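Local coordinates for gamma-glutamyltransferase 1 Threonine peptidase. MEROPS family T03 (Pseudomonas nitroreducens, PDB 7D9E) that transfers the gamma-glutamyl group of glutathione and related compounds to amino acids and peptides, or to water in hydrolysis, through an N-terminal nucleophile, at the interface of chains B and A. Coordinates in Å, arbitrary orientation; residue numbers count along the deposited sequence, not the author numbering. Chains: chain A, Gamma-glutamyltransferase 1 Threonine peptidase. MEROPS family T03; chain B, Gamma-glutamyltransferase 1 Threonine peptidase. MEROPS family T03.

Contact 1: the interface of chains B and A. Residues chain B 94-95; chain A 19, 40, 43, 70-72, 74.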
# COMPACT_ATOMS: atom_id res chain seq x y z
N ARG B 94 7.33 3.89 6.97
CA ARG B 94 7.75 4.20 5.62
C ARG B 94 9.26 4.45 5.58
O ARG B 94 9.85 4.97 6.52
CB ARG B 94 7.01 5.47 5.19
CG ARG B 94 7.24 6.02 3.78
CD ARG B 94 6.78 5.12 2.71
NE ARG B 94 6.49 5.87 1.47
CZ ARG B 94 6.13 5.27 0.34
NH1 ARG B 94 6.02 3.97 0.33
NH2 ARG B 94 5.90 5.98 -0.76
N GLU B 95 9.87 4.04 4.47
CA GLU B 95 11.29 4.30 4.33
C GLU B 95 11.58 5.80 4.30
O GLU B 95 10.74 6.62 3.95
CB GLU B 95 11.78 3.71 3.01
CG GLU B 95 11.64 2.22 2.90
CD GLU B 95 10.41 1.82 2.09
OE1 GLU B 95 9.33 2.40 2.35
OE2 GLU B 95 10.53 0.99 1.16
N THR A 19 5.38 -2.85 1.52
CA THR A 19 5.84 -2.86 0.14
C THR A 19 7.34 -2.74 0.00
O THR A 19 8.03 -2.25 0.90
CB THR A 19 5.17 -1.69 -0.64
OG1 THR A 19 5.35 -1.86 -2.05
CG2 THR A 19 5.69 -0.32 -0.21
N GLU A 40 11.83 2.31 -3.20
CA GLU A 40 10.83 3.31 -2.83
C GLU A 40 11.23 4.72 -3.25
O GLU A 40 10.36 5.60 -3.30
CB GLU A 40 10.60 3.28 -1.33
CG GLU A 40 9.17 3.41 -0.91
CD GLU A 40 8.37 2.16 -1.18
OE1 GLU A 40 8.67 1.10 -0.56
OE2 GLU A 40 7.40 2.24 -1.96
N ASP A 43 9.12 6.95 -5.55
CA ASP A 43 7.90 7.64 -5.14
C ASP A 43 8.13 9.13 -4.85
O ASP A 43 7.14 9.87 -4.74
CB ASP A 43 7.34 6.94 -3.92
CG ASP A 43 6.48 5.73 -4.29
OD1 ASP A 43 6.24 5.46 -5.50
OD2 ASP A 43 6.07 5.01 -3.36
N MET A 70 8.95 9.53 1.38
CA MET A 70 8.35 9.74 0.08
C MET A 70 6.85 9.52 0.11
O MET A 70 6.34 8.64 0.80
CB MET A 70 9.16 8.92 -0.93
CG MET A 70 9.14 7.40 -0.87
SD MET A 70 9.99 6.71 0.60
CE MET A 70 11.71 7.09 0.35
N LEU A 71 6.13 10.41 -0.58
CA LEU A 71 4.67 10.34 -0.61
C LEU A 71 4.21 8.97 -1.08
O LEU A 71 4.76 8.39 -2.01
CB LEU A 71 4.12 11.41 -1.56
CG LEU A 71 2.60 11.60 -1.56
CD1 LEU A 71 2.13 12.19 -0.25
CD2 LEU A 71 2.17 12.48 -2.71
N SER A 72 3.17 8.45 -0.44
CA SER A 72 2.63 7.14 -0.74
C SER A 72 1.17 7.27 -1.12
O SER A 72 0.53 8.30 -0.88
CB SER A 72 2.77 6.25 0.48
OG SER A 72 2.31 4.94 0.24
N MET A 74 -0.52 4.29 -0.22
CA MET A 74 -0.98 3.14 0.57
C MET A 74 -1.95 3.65 1.64
O MET A 74 -1.71 4.67 2.29
CB MET A 74 0.26 2.54 1.21
CG MET A 74 1.05 1.64 0.26
SD MET A 74 2.40 0.72 1.03
CE MET A 74 3.37 1.95 1.81

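Contact 2: the interface of chains B and A. Residues chain B 296-297; chain A 146, 149-150.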
# COMPACT_ATOMS: atom_id res chain seq x y z
N SER B 296 -21.84 1.78 -14.66
CA SER B 296 -22.35 2.38 -15.87
C SER B 296 -21.35 3.45 -16.34
O SER B 296 -20.45 3.86 -15.60
CB SER B 296 -23.72 3.01 -15.62
OG SER B 296 -23.61 4.08 -14.69
N ALA B 297 -21.52 3.88 -17.59
CA ALA B 297 -20.67 4.96 -18.09
C ALA B 297 -20.82 6.21 -17.23
O ALA B 297 -19.83 6.85 -16.89
CB ALA B 297 -21.01 5.26 -19.55
N VAL A 146 -20.66 0.23 -22.13
CA VAL A 146 -20.05 1.18 -21.21
C VAL A 146 -18.76 1.73 -21.80
O VAL A 146 -18.53 2.95 -21.81
CB VAL A 146 -19.84 0.54 -19.82
CG1 VAL A 146 -19.03 1.48 -18.92
CG2 VAL A 146 -21.17 0.21 -19.17
N GLU A 149 -19.65 4.18 -24.70
CA GLU A 149 -20.12 5.48 -24.26
C GLU A 149 -18.98 6.32 -23.69
O GLU A 149 -18.87 7.51 -23.98
CB GLU A 149 -21.23 5.37 -23.24
CG GLU A 149 -21.81 6.76 -22.96
CD GLU A 149 -23.08 6.76 -22.15
OE1 GLU A 149 -23.70 5.69 -22.03
OE2 GLU A 149 -23.45 7.84 -21.65
N LEU A 150 -18.12 5.71 -22.87
CA LEU A 150 -17.01 6.47 -22.31
C LEU A 150 -16.12 7.01 -23.43
O LEU A 150 -15.68 8.16 -23.37
CB LEU A 150 -16.19 5.62 -21.35
CG LEU A 150 -16.86 5.25 -20.04
CD1 LEU A 150 -16.06 4.19 -19.32
CD2 LEU A 150 -17.04 6.49 -19.16

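Contact 1: the interface of chains B and A
B:Arg94 and B:Glu95 run in extended backbone conformation just past strand 87-93 of chain B and meet the chain A 3-10 helix 40-43 and the loop at A:Met70 to A:Ser72. The two chains are the subunits of gamma-glutamyltranspeptidase, an N-terminal nucleophile hydrolase, and the patch lies beside the gamma-glutamyl pocket, where A:Glu40, A:Asp43 and A:Ser72 are binding residues for L-glutamate. B:Arg94 carries most of the contact. Its CG is anti to the backbone N (chi1 -179°), and a bend at chi2 sends the guanidinium into chain A. NE and NH2 both grip the carbonyl oxygen of A:Met70. The bond from B:Arg94 NE to A:Met70 O is 2.9 Å, with that oxygen in the guanidinium plane. NH2 reaches the same oxygen from above the carbonyl plane. B:Arg94 NH2 also forms a 2.8 Å salt bridge to A:Asp43 OD2, on the anti side of the carboxylate. Its link to the A:Leu71 carbonyl is weak. On another nitrogen, B:Arg94 NH1 pairs with A:Glu40 OE2 at 3.2 Å in a second salt bridge, with the two flat groups turned 37° apart. The guanidinium is sandwiched. A:Ser72 CB lies over one face near the rim, and A:Glu40 CG over the opposite one, which probably restrains its rotation. The methyl CE of A:Met74 touches B:Arg94 NH1 at 3.6 Å. A:Ser72 OG accepts a 2.9 Å bond from A:Met74 N, which ties these two neighbours of the arginine together. B:Glu95 meets A:Glu40 carboxylate to carboxylate, with planes 64° apart. B:Glu95 OE2 and A:Glu40 OE1 are 2.5 Å apart, close enough that a proton may lie between them, though none is seen. The sulfur of A:Met70 packs against the backbone of B:Glu95, its SD 3.4 Å from B:Glu95 O.

Contact 2: the interface of chains B and A
B:Ala297 packs its methyl against the side chain of A:Glu149, on helix 144-153 of chain A. In this gamma-glutamyltransferase family enzyme the patch is a helix-to-helix-end contact between the two subunits. B:Ala297 is the first residue of helix 297-317. Its small side chain probably lets the chain A helix come close to the first turn of the chain B helix. B:Ala297 CB lies alongside the carbon chain of A:Glu149 and comes within 3.6 Å of CD, the carboxylate carbon. A:Glu149 CB is nearly as near, at 3.7 Å from B:Ala297 CB. The glutamate therefore serves here through its carbon chain as well as its carboxylate end. With chi1 at -172° its CG points away from the backbone N, and the chain beyond runs extended along the methyl. A:Val146 approaches the backbone of the same alanine from one turn earlier in its helix. Its methyl CG1 is 3.7 Å from B:Ala297 N and also faces the alanine CA. The other methyl, CG2, reaches back to B:Ser296 CA at 4.1 Å. Both branches of the valine lie against the peptide where the loop enters helix 297-317. A:Leu150 adds a further methyl. Its CD2 is 3.6 Å from the carbonyl oxygen B:Ala297 O, and CG comes near the alanine methyl. Cutting A:Val146 back to an alanine removes both methyls, and would probably open a gap beside the B:Ser296 to B:Ala297 peptide, leaving that helix start less firmly packed. Farther out, the helical backbone sets the spacing. A:Glu149 and A:Leu150 follow A:Val146 by three and four residues, and this places them on one side of helix 144-153. B:Ser296 takes a smaller share, mainly through its backbone carbons against the valine.

The C-alpha centres of contact 1 and contact 2 are about 34 Å apart. They share no residue and no helix or strand, yet both join the same two chains. Contact 1 is near the catalytic centre, its own centre about 8 Å from the nucleophile A:Thr1. The centre of contact 2 is about 29 Å from A:Thr1. The first is polar and charged and lies next to the substrate pocket, so it probably helps to shape that pocket. The second is carbon packing among the residues described. Between them they probably help to hold the two chains together at well-separated points.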